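Local atomic coordinates of succinoglycan biosynthesis protein (Bacillus cereus ATCC 14579, PDB entry 2QGM), a protein that is of uncertain function but belongs to the erythromycin esterase family and may take part in succinoglycan biosynthesis. Residues N50-I55 and F90-R95; I339-T344 and I432-R437; S373-L378 and R405-I410. All blocks are in the same frame, centred on the assembly; numbering follows the deposited sequence.

In the fold
From the N terminus, strand 50-51 at one edge of the mixed sheet runs out into a loop, and contact 1 closes when 90-95 of helix 87-104, after 34 intervening residues, packs back against that loop. Much further along the chain, 339-344 opens contact 2, which closes only when 432-437 pairs alongside it near the C-terminal end. Contact 3 falls within that interval: helix 374-380 meets strand 404-408 before contact 2 is complete. Contacts 1 and 2 touch on one face of the sheet, where Met92 and Lys93 pack on Phe434 and Met92 on Ile436. Contacts 2 and 3 meet on its other face, where Leu378 covers Thr342 and His435. Contacts 1 and 3 do not touch.

Contact 1. Residues N50-I55 and F90-R95; sequences NPLKTI and FTMKFR
Thr91 opens the helix side of this contact with its methyl. CG2 is anti to the backbone N and sits 3.4 Å from Ile55 O, with Ile55 CD1 crossing close by. The isoleucine reaches it because its CG1 takes the crowded position between N and the carbonyl carbon (chi1 59°), leaving Ile55 CG2 to lie against Met92 CB.

Met92, a selenomethionine, leaves the helix with CG anti to N, then bends at chi2 (66°) so that its selenium comes to rest against the loop. There SE itself lies 3.8 Å from Thr54 O and 4.1 Å from Leu52 CD1.

One turn on from Thr91, Arg95 runs out extended from CG to NE, its CB 3.5 Å from Ile55 O. No direct hydrogen bond joins the two segments; a water does the work. It lies in the guanidinium plane, accepts from Arg95 NE at 2.8 Å and donates to Thr54 O, also at 2.8 Å. Thr54 CG2 covers one face of the guanidinium, 3.9 Å above its plane. Lys53 NZ stands 4.8 Å from Arg95 NH2, a like-charge approach probably eased by Asp63, which forms a salt bridge with Arg95 NH2; the same nitrogen also donates to Pro60 O.

Helix 87-104 thus has the loop along one flank and the mixed sheet along another: Met92 packs on Phe434 and Ile436 of strand 432-439, while Phe90 and Phe94 face helix 143-157. The loop itself rests through Leu52 and Ile55 on strand 385-389.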
loop_
_atom_site.group_PDB
_atom_site.type_symbol
_atom_site.label_atom_id
_atom_site.label_comp_id
_atom_site.label_asym_id
_atom_site.label_seq_id
_atom_site.Cartn_x
_atom_site.Cartn_y
_atom_site.Cartn_z
ATOM N N ASN A 50 -3.795 -18.312 14.969
ATOM C CA ASN A 50 -3.391 -19.370 14.048
ATOM C C ASN A 50 -1.919 -19.108 13.773
ATOM O O ASN A 50 -1.571 -18.173 13.047
ATOM C CB ASN A 50 -4.189 -19.297 12.747
ATOM C CG ASN A 50 -5.666 -19.526 12.964
ATOM O OD1 ASN A 50 -6.098 -20.643 13.272
ATOM N ND2 ASN A 50 -6.451 -18.471 12.819
ATOM N N PRO A 51 -1.028 -19.916 14.361
ATOM C CA PRO A 51 0.405 -19.719 14.154
ATOM C C PRO A 51 0.932 -19.932 12.742
ATOM O O PRO A 51 0.447 -20.783 11.992
ATOM C CB PRO A 51 1.030 -20.689 15.150
ATOM C CG PRO A 51 0.064 -21.825 15.140
ATOM C CD PRO A 51 -1.280 -21.114 15.185
ATOM N N LEU A 52 1.936 -19.137 12.392
ATOM C CA LEU A 52 2.581 -19.231 11.093
ATOM C C LEU A 52 3.914 -19.940 11.320
ATOM O O LEU A 52 4.596 -19.705 12.324
ATOM C CB LEU A 52 2.791 -17.830 10.514
ATOM C CG LEU A 52 1.486 -17.057 10.277
ATOM C CD1 LEU A 52 1.820 -15.656 9.814
ATOM C CD2 LEU A 52 0.618 -17.782 9.260
ATOM N N LYS A 53 4.274 -20.812 10.389
ATOM C CA LYS A 53 5.491 -21.596 10.515
ATOM C C LYS A 53 6.746 -20.992 9.913
ATOM O O LYS A 53 7.852 -21.269 10.371
ATOM C CB LYS A 53 5.278 -22.977 9.892
ATOM C CG LYS A 53 4.960 -22.912 8.407
ATOM C CD LYS A 53 4.983 -24.280 7.752
ATOM C CE LYS A 53 4.694 -24.159 6.259
ATOM N NZ LYS A 53 4.797 -25.455 5.519
ATOM N N THR A 54 6.583 -20.170 8.884
ATOM C CA THR A 54 7.738 -19.582 8.207
ATOM C C THR A 54 7.315 -18.321 7.472
ATOM O O THR A 54 6.127 -18.022 7.384
ATOM C CB THR A 54 8.297 -20.569 7.167
ATOM O OG1 THR A 54 9.447 -20.009 6.525
ATOM C CG2 THR A 54 7.241 -20.879 6.106
ATOM N N ILE A 55 8.294 -17.583 6.959
ATOM C CA ILE A 55 8.036 -16.372 6.185
ATOM C C ILE A 55 8.447 -16.648 4.732
ATOM O O ILE A 55 8.182 -15.843 3.841
ATOM C CB ILE A 55 8.876 -15.172 6.686
ATOM C CG1 ILE A 55 10.359 -15.498 6.592
ATOM C CG2 ILE A 55 8.521 -14.831 8.125
ATOM C CD1 ILE A 55 11.244 -14.341 6.972
ATOM N N PHE A 90 8.443 -7.494 5.094
ATOM C CA PHE A 90 8.397 -7.462 3.635
ATOM C C PHE A 90 8.342 -8.884 3.059
ATOM O O PHE A 90 7.553 -9.168 2.154
ATOM C CB PHE A 90 9.620 -6.749 3.035
ATOM C CG PHE A 90 9.634 -5.256 3.246
ATOM C CD1 PHE A 90 8.449 -4.526 3.261
ATOM C CD2 PHE A 90 10.839 -4.572 3.382
ATOM C CE1 PHE A 90 8.465 -3.141 3.408
ATOM C CE2 PHE A 90 10.868 -3.187 3.529
ATOM C CZ PHE A 90 9.675 -2.470 3.542
ATOM N N THR A 91 9.184 -9.777 3.574
ATOM C CA THR A 91 9.216 -11.147 3.076
ATOM C C THR A 91 7.922 -11.897 3.388
ATOM O O THR A 91 7.430 -12.650 2.552
ATOM C CB THR A 91 10.422 -11.914 3.652
ATOM O OG1 THR A 91 11.630 -11.293 3.197
ATOM C CG2 THR A 91 10.407 -13.366 3.184
HETATM N N MSE A 92 7.368 -11.691 4.580
HETATM C CA MSE A 92 6.121 -12.364 4.932
HETATM C C MSE A 92 4.989 -11.841 4.049
HETATM O O MSE A 92 4.081 -12.583 3.692
HETATM C CB MSE A 92 5.782 -12.151 6.410
HETATM C CG MSE A 92 4.438 -12.741 6.871
HETATM SE SE MSE A 92 4.405 -14.686 6.806
HETATM C CE MSE A 92 3.229 -14.972 5.323
ATOM N N LYS A 93 5.036 -10.561 3.694
ATOM C CA LYS A 93 4.016 -9.999 2.828
ATOM C C LYS A 93 4.123 -10.611 1.436
ATOM O O LYS A 93 3.123 -10.819 0.769
ATOM C CB LYS A 93 4.136 -8.475 2.761
ATOM C CG LYS A 93 3.617 -7.796 4.014
ATOM C CD LYS A 93 3.717 -6.283 3.963
ATOM C CE LYS A 93 2.786 -5.698 2.928
ATOM N NZ LYS A 93 2.873 -4.216 2.955
ATOM N N PHE A 94 5.346 -10.890 1.007
ATOM C CA PHE A 94 5.585 -11.529 -0.280
ATOM C C PHE A 94 4.958 -12.933 -0.214
ATOM O O PHE A 94 4.282 -13.361 -1.149
ATOM C CB PHE A 94 7.105 -11.566 -0.511
ATOM C CG PHE A 94 7.563 -12.390 -1.691
ATOM C CD1 PHE A 94 6.685 -12.819 -2.689
ATOM C CD2 PHE A 94 8.917 -12.723 -1.799
ATOM C CE1 PHE A 94 7.157 -13.573 -3.774
ATOM C CE2 PHE A 94 9.392 -13.470 -2.874
ATOM C CZ PHE A 94 8.515 -13.899 -3.871
ATOM N N ARG A 95 5.160 -13.641 0.897
ATOM C CA ARG A 95 4.572 -14.972 1.030
ATOM C C ARG A 95 3.049 -14.858 0.935
ATOM O O ARG A 95 2.406 -15.631 0.228
ATOM C CB ARG A 95 4.989 -15.615 2.362
ATOM C CG ARG A 95 4.393 -16.985 2.631
ATOM C CD ARG A 95 5.048 -17.625 3.854
ATOM N NE ARG A 95 4.317 -18.794 4.339
ATOM C CZ ARG A 95 4.287 -19.974 3.728
ATOM N NH1 ARG A 95 4.956 -20.163 2.597
ATOM N NH2 ARG A 95 3.570 -20.967 4.243
HETATM O O HOH W 1 3.404 -18.382 6.918
#

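Contact 2. Residues I339-T344 and I432-R437; sequences IGSTTT and IIFHIR
Thr342 O is gripped by two hydrogen bonds and a third, softer contact. Ile436 N donates to it at 3.0 Å, in the carbonyl plane. A water donates to Thr342 O at 2.9 Å, and His435 CA adds a CA-H...O approach. The same water donates to Phe434 O and is hydrogen-bonded to Ser341 OG, so it bridges all three oxygens. Phe434 O also takes the N-H of Thr342, N to O 3.2 Å, from above its carbonyl plane.

Earlier along the pair the ladder is tighter. Gly340 N gives to Ile432 O at 2.7 Å, and Phe434 N meets Gly340 O nearly along the C=O axis. This is a parallel pairing of neighbouring strands in the middle of the mixed sheet, crossing at -27°, and it brings strand 432-439 next to 336-344 within the erythromycin esterase fold.

On one face Phe434 stands with CG in the crowded position (chi1 64°), which turns the ring back over segment 339-344. Ser341 CA lies over that ring, offset toward its rim, while Ile339 CG2 comes at its edge, 3.7 Å from Phe434 CD2. Helix 87-104 covers this side, with Lys93 on the ring and Ile89 on Ser341. Further along the same face Thr343 OG1 donates to Ile436 O at 2.7 Å, straight along the carbonyl, and is also hydrogen-bonded to Thr439 OG1.

On the other face CG of His435 is anti to the backbone N (chi1 -172°), and the imidazole is held at both ring nitrogens. Thr342 OG1 and His435 ND1 share a hydrogen bond of 2.8 Å; His435 NE2 gives a weak one to Thr344 OG1, whose stronger partner is Asn375 O. Leu378 packs on the histidine and Phe386 meets its ring.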
loop_
_atom_site.group_PDB
_atom_site.type_symbol
_atom_site.label_atom_id
_atom_site.label_comp_id
_atom_site.label_asym_id
_atom_site.label_seq_id
_atom_site.Cartn_x
_atom_site.Cartn_y
_atom_site.Cartn_z
ATOM N N ILE A 339 -5.745 -6.382 6.614
ATOM C CA ILE A 339 -4.801 -7.211 7.354
ATOM C C ILE A 339 -3.638 -6.329 7.785
ATOM O O ILE A 339 -2.768 -6.004 6.975
ATOM C CB ILE A 339 -4.248 -8.341 6.471
ATOM C CG1 ILE A 339 -5.414 -9.125 5.873
ATOM C CG2 ILE A 339 -3.318 -9.243 7.290
ATOM C CD1 ILE A 339 -5.002 -10.216 4.919
ATOM N N GLY A 340 -3.626 -5.949 9.059
ATOM C CA GLY A 340 -2.566 -5.106 9.582
ATOM C C GLY A 340 -1.319 -5.883 9.970
ATOM O O GLY A 340 -1.375 -7.091 10.208
ATOM N N SER A 341 -0.195 -5.179 10.042
ATOM C CA SER A 341 1.087 -5.775 10.399
ATOM C C SER A 341 1.532 -5.328 11.784
ATOM O O SER A 341 1.534 -4.134 12.085
ATOM C CB SER A 341 2.153 -5.363 9.381
ATOM O OG SER A 341 3.464 -5.592 9.874
ATOM N N THR A 342 1.908 -6.288 12.625
ATOM C CA THR A 342 2.376 -5.967 13.963
ATOM C C THR A 342 3.679 -6.688 14.286
ATOM O O THR A 342 3.920 -7.807 13.835
ATOM C CB THR A 342 1.323 -6.328 15.064
ATOM O OG1 THR A 342 0.939 -7.706 14.957
ATOM C CG2 THR A 342 0.083 -5.457 14.931
ATOM N N THR A 343 4.535 -6.009 15.039
ATOM C CA THR A 343 5.799 -6.581 15.465
ATOM C C THR A 343 6.073 -6.071 16.870
ATOM O O THR A 343 5.549 -5.037 17.270
ATOM C CB THR A 343 6.958 -6.207 14.514
ATOM O OG1 THR A 343 8.142 -6.896 14.927
ATOM C CG2 THR A 343 7.211 -4.706 14.529
ATOM N N THR A 344 6.887 -6.802 17.619
ATOM C CA THR A 344 7.182 -6.414 18.995
ATOM C C THR A 344 8.502 -5.688 19.223
ATOM O O THR A 344 8.526 -4.600 19.797
ATOM C CB THR A 344 7.143 -7.649 19.917
ATOM O OG1 THR A 344 5.828 -8.220 19.886
ATOM C CG2 THR A 344 7.486 -7.261 21.350
ATOM N N ILE A 432 -7.914 -8.186 10.538
ATOM C CA ILE A 432 -6.945 -9.245 10.771
ATOM C C ILE A 432 -5.553 -8.651 10.936
ATOM O O ILE A 432 -5.268 -7.567 10.434
ATOM C CB ILE A 432 -6.907 -10.196 9.541
ATOM C CG1 ILE A 432 -8.285 -10.786 9.296
ATOM C CG2 ILE A 432 -5.890 -11.319 9.743
ATOM C CD1 ILE A 432 -8.453 -11.371 7.914
ATOM N N ILE A 433 -4.694 -9.355 11.657
ATOM C CA ILE A 433 -3.321 -8.908 11.806
ATOM C C ILE A 433 -2.408 -10.114 11.696
ATOM O O ILE A 433 -2.819 -11.244 11.968
ATOM C CB ILE A 433 -3.033 -8.230 13.186
ATOM C CG1 ILE A 433 -3.307 -9.209 14.328
ATOM C CG2 ILE A 433 -3.862 -6.971 13.335
ATOM C CD1 ILE A 433 -2.707 -8.767 15.643
ATOM N N PHE A 434 -1.190 -9.883 11.221
ATOM C CA PHE A 434 -0.190 -10.942 11.188
ATOM C C PHE A 434 0.936 -10.384 12.035
ATOM O O PHE A 434 1.486 -9.314 11.760
ATOM C CB PHE A 434 0.268 -11.323 9.761
ATOM C CG PHE A 434 0.980 -10.231 8.994
ATOM C CD1 PHE A 434 2.375 -10.204 8.911
ATOM C CD2 PHE A 434 0.251 -9.276 8.295
ATOM C CE1 PHE A 434 3.030 -9.240 8.134
ATOM C CE2 PHE A 434 0.895 -8.312 7.521
ATOM C CZ PHE A 434 2.283 -8.292 7.437
ATOM N N HIS A 435 1.231 -11.100 13.111
ATOM C CA HIS A 435 2.259 -10.680 14.038
ATOM C C HIS A 435 3.569 -11.423 13.837
ATOM O O HIS A 435 3.580 -12.630 13.583
ATOM C CB HIS A 435 1.774 -10.893 15.480
ATOM C CG HIS A 435 2.680 -10.308 16.513
ATOM N ND1 HIS A 435 2.815 -8.948 16.702
ATOM C CD2 HIS A 435 3.522 -10.892 17.402
ATOM C CE1 HIS A 435 3.700 -8.721 17.654
ATOM N NE2 HIS A 435 4.145 -9.887 18.095
ATOM N N ILE A 436 4.665 -10.673 13.912
ATOM C CA ILE A 436 6.017 -11.219 13.817
ATOM C C ILE A 436 6.727 -10.613 15.024
ATOM O O ILE A 436 7.129 -9.451 15.001
ATOM C CB ILE A 436 6.758 -10.782 12.525
ATOM C CG1 ILE A 436 6.001 -11.276 11.291
ATOM C CG2 ILE A 436 8.191 -11.339 12.540
ATOM C CD1 ILE A 436 6.679 -10.950 9.966
ATOM N N ARG A 437 6.866 -11.395 16.089
ATOM C CA ARG A 437 7.486 -10.895 17.313
ATOM C C ARG A 437 8.799 -10.146 17.096
ATOM O O ARG A 437 8.901 -8.958 17.398
ATOM C CB ARG A 437 7.720 -12.046 18.292
ATOM C CG ARG A 437 8.213 -11.601 19.653
ATOM C CD ARG A 437 8.625 -12.802 20.482
ATOM N NE ARG A 437 7.503 -13.697 20.749
ATOM C CZ ARG A 437 7.638 -14.948 21.171
ATOM N NH1 ARG A 437 8.848 -15.452 21.366
ATOM N NH2 ARG A 437 6.564 -15.691 21.412
HETATM O O HOH W 2 3.898 -8.070 10.955
#

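Contact 3. Residues S373-L378 and R405-I410; sequences SFNYTL and RPLLSI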
loop_
_atom_site.group_PDB
_atom_site.type_symbol
_atom_site.label_atom_id
_atom_site.label_comp_id
_atom_site.label_asym_id
_atom_site.label_seq_id
_atom_site.Cartn_x
_atom_site.Cartn_y
_atom_site.Cartn_z
ATOM N N SER A 373 1.242 -1.312 25.034
ATOM C CA SER A 373 0.819 -1.483 23.641
ATOM C C SER A 373 0.296 -2.866 23.250
ATOM O O SER A 373 0.608 -3.877 23.887
ATOM C CB SER A 373 1.974 -1.122 22.705
ATOM O OG SER A 373 3.030 -2.062 22.805
ATOM N N PHE A 374 -0.501 -2.903 22.186
ATOM C CA PHE A 374 -1.024 -4.168 21.675
ATOM C C PHE A 374 0.190 -5.004 21.286
ATOM O O PHE A 374 0.205 -6.220 21.453
ATOM C CB PHE A 374 -1.869 -3.936 20.415
ATOM C CG PHE A 374 -3.148 -3.198 20.663
ATOM C CD1 PHE A 374 -4.217 -3.820 21.305
ATOM C CD2 PHE A 374 -3.295 -1.880 20.239
ATOM C CE1 PHE A 374 -5.415 -3.139 21.518
ATOM C CE2 PHE A 374 -4.487 -1.189 20.446
ATOM C CZ PHE A 374 -5.550 -1.824 21.089
ATOM N N ASN A 375 1.208 -4.321 20.767
ATOM C CA ASN A 375 2.437 -4.954 20.305
ATOM C C ASN A 375 3.182 -5.779 21.339
ATOM O O ASN A 375 3.613 -6.895 21.057
ATOM C CB ASN A 375 3.361 -3.889 19.728
ATOM C CG ASN A 375 2.751 -3.194 18.531
ATOM O OD1 ASN A 375 2.927 -3.623 17.388
ATOM N ND2 ASN A 375 2.007 -2.128 18.788
ATOM N N TYR A 376 3.347 -5.241 22.538
ATOM C CA TYR A 376 4.057 -6.000 23.546
ATOM C C TYR A 376 3.234 -7.146 24.101
ATOM O O TYR A 376 3.784 -8.174 24.487
ATOM C CB TYR A 376 4.575 -5.060 24.636
ATOM C CG TYR A 376 5.981 -4.612 24.299
ATOM C CD1 TYR A 376 7.072 -5.422 24.606
ATOM C CD2 TYR A 376 6.213 -3.451 23.564
ATOM C CE1 TYR A 376 8.359 -5.100 24.182
ATOM C CE2 TYR A 376 7.497 -3.115 23.133
ATOM C CZ TYR A 376 8.564 -3.948 23.443
ATOM O OH TYR A 376 9.827 -3.658 22.985
ATOM N N THR A 377 1.915 -6.986 24.112
ATOM C CA THR A 377 1.044 -8.053 24.592
ATOM C C THR A 377 1.101 -9.194 23.576
ATOM O O THR A 377 1.119 -10.367 23.940
ATOM C CB THR A 377 -0.423 -7.576 24.740
ATOM O OG1 THR A 377 -0.499 -6.541 25.730
ATOM C CG2 THR A 377 -1.317 -8.732 25.161
ATOM N N LEU A 378 1.143 -8.840 22.296
ATOM C CA LEU A 378 1.211 -9.841 21.237
ATOM C C LEU A 378 2.525 -10.612 21.331
ATOM O O LEU A 378 2.588 -11.798 20.994
ATOM C CB LEU A 378 1.099 -9.172 19.862
ATOM C CG LEU A 378 -0.275 -8.625 19.454
ATOM C CD1 LEU A 378 -0.144 -7.838 18.143
ATOM C CD2 LEU A 378 -1.259 -9.777 19.289
ATOM N N ARG A 405 -5.550 1.125 23.348
ATOM C CA ARG A 405 -4.208 0.925 23.883
ATOM C C ARG A 405 -3.202 1.460 22.873
ATOM O O ARG A 405 -3.539 1.677 21.710
ATOM C CB ARG A 405 -3.943 -0.566 24.104
ATOM C CG ARG A 405 -4.937 -1.277 25.015
ATOM C CD ARG A 405 -4.637 -1.032 26.485
ATOM N NE ARG A 405 -5.375 -1.954 27.350
ATOM C CZ ARG A 405 -6.569 -1.705 27.882
ATOM N NH1 ARG A 405 -7.183 -0.551 27.649
ATOM N NH2 ARG A 405 -7.155 -2.617 28.648
ATOM N N PRO A 406 -1.952 1.679 23.303
ATOM C CA PRO A 406 -0.945 2.189 22.371
ATOM C C PRO A 406 -0.712 1.209 21.227
ATOM O O PRO A 406 -0.659 -0.006 21.441
ATOM C CB PRO A 406 0.293 2.345 23.249
ATOM C CG PRO A 406 -0.294 2.641 24.607
ATOM C CD PRO A 406 -1.428 1.644 24.679
ATOM N N LEU A 407 -0.592 1.742 20.015
ATOM C CA LEU A 407 -0.335 0.918 18.839
ATOM C C LEU A 407 0.897 1.490 18.160
ATOM O O LEU A 407 0.967 2.685 17.881
ATOM C CB LEU A 407 -1.516 0.948 17.867
ATOM C CG LEU A 407 -1.314 0.179 16.551
ATOM C CD1 LEU A 407 -1.269 -1.317 16.829
ATOM C CD2 LEU A 407 -2.443 0.493 15.591
ATOM N N LEU A 408 1.868 0.627 17.900
ATOM C CA LEU A 408 3.106 1.041 17.264
ATOM C C LEU A 408 2.874 1.386 15.802
ATOM O O LEU A 408 2.102 0.717 15.125
ATOM C CB LEU A 408 4.131 -0.083 17.334
ATOM C CG LEU A 408 5.413 0.181 16.543
ATOM C CD1 LEU A 408 6.210 1.273 17.247
ATOM C CD2 LEU A 408 6.222 -1.112 16.415
ATOM N N SER A 409 3.548 2.424 15.324
ATOM C CA SER A 409 3.438 2.842 13.932
ATOM C C SER A 409 4.661 3.688 13.601
ATOM O O SER A 409 4.835 4.785 14.128
ATOM C CB SER A 409 2.155 3.636 13.708
ATOM O OG SER A 409 1.851 3.718 12.324
ATOM N N ILE A 410 5.514 3.158 12.729
ATOM C CA ILE A 410 6.749 3.841 12.346
ATOM C C ILE A 410 6.804 4.081 10.844
ATOM O O ILE A 410 6.665 3.151 10.048
ATOM C CB ILE A 410 7.993 3.013 12.740
ATOM C CG1 ILE A 410 7.959 2.709 14.249
ATOM C CG2 ILE A 410 9.259 3.783 12.380
ATOM C CD1 ILE A 410 9.074 1.788 14.709
#
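The N-terminal turn of helix 374-380 packs across strand 404-408 of the small two-stranded antiparallel sheet, the segment axes at 83° to one another. The alternate backbone of that strand, at Arg405 and Leu407, pairs with Thr424 and Phe422 of strand 421-425, while Pro406 turns its carbonyl to the helix.

That carbonyl takes a hydrogen bond from the helix. Phe374 N donates to Pro406 O at 3.0 Å, almost along the C=O axis. Ser373 CA comes to 3.0 Å from the same Pro406 O in a bent CA-H...O contact, and Ser373 CB lies 3.1 Å from Pro406 O, so the oxygen is packed against the very start of the helix.

Phe374 makes the largest single contribution to the buried surface. With CG beside the backbone N (chi1 -68°), its ring swings back alongside the strand, where Arg405 CB sits over one face, 3.8 Å from the centroid, in a CH-pi contact. The arginine then bends at chi2 and carries its guanidinium away, so CB and CG do the touching. Leu407 CD1 approaches the ring obliquely, 4.0 Å from Phe374 CD2, and Trp400 meets it edge-to-face. Asn375 points toward the strand and packs beside Leu407 and Leu408.

Ser373 OG, in the crowded position (chi1 68°), reaches forward to accept from Tyr376 N at 3.2 Å and is also hydrogen-bonded to Asp370 O. A serine side chain taking the N-H three residues on is the classic N-cap, here with a strand carbonyl receiving the next backbone amide, that of Phe374.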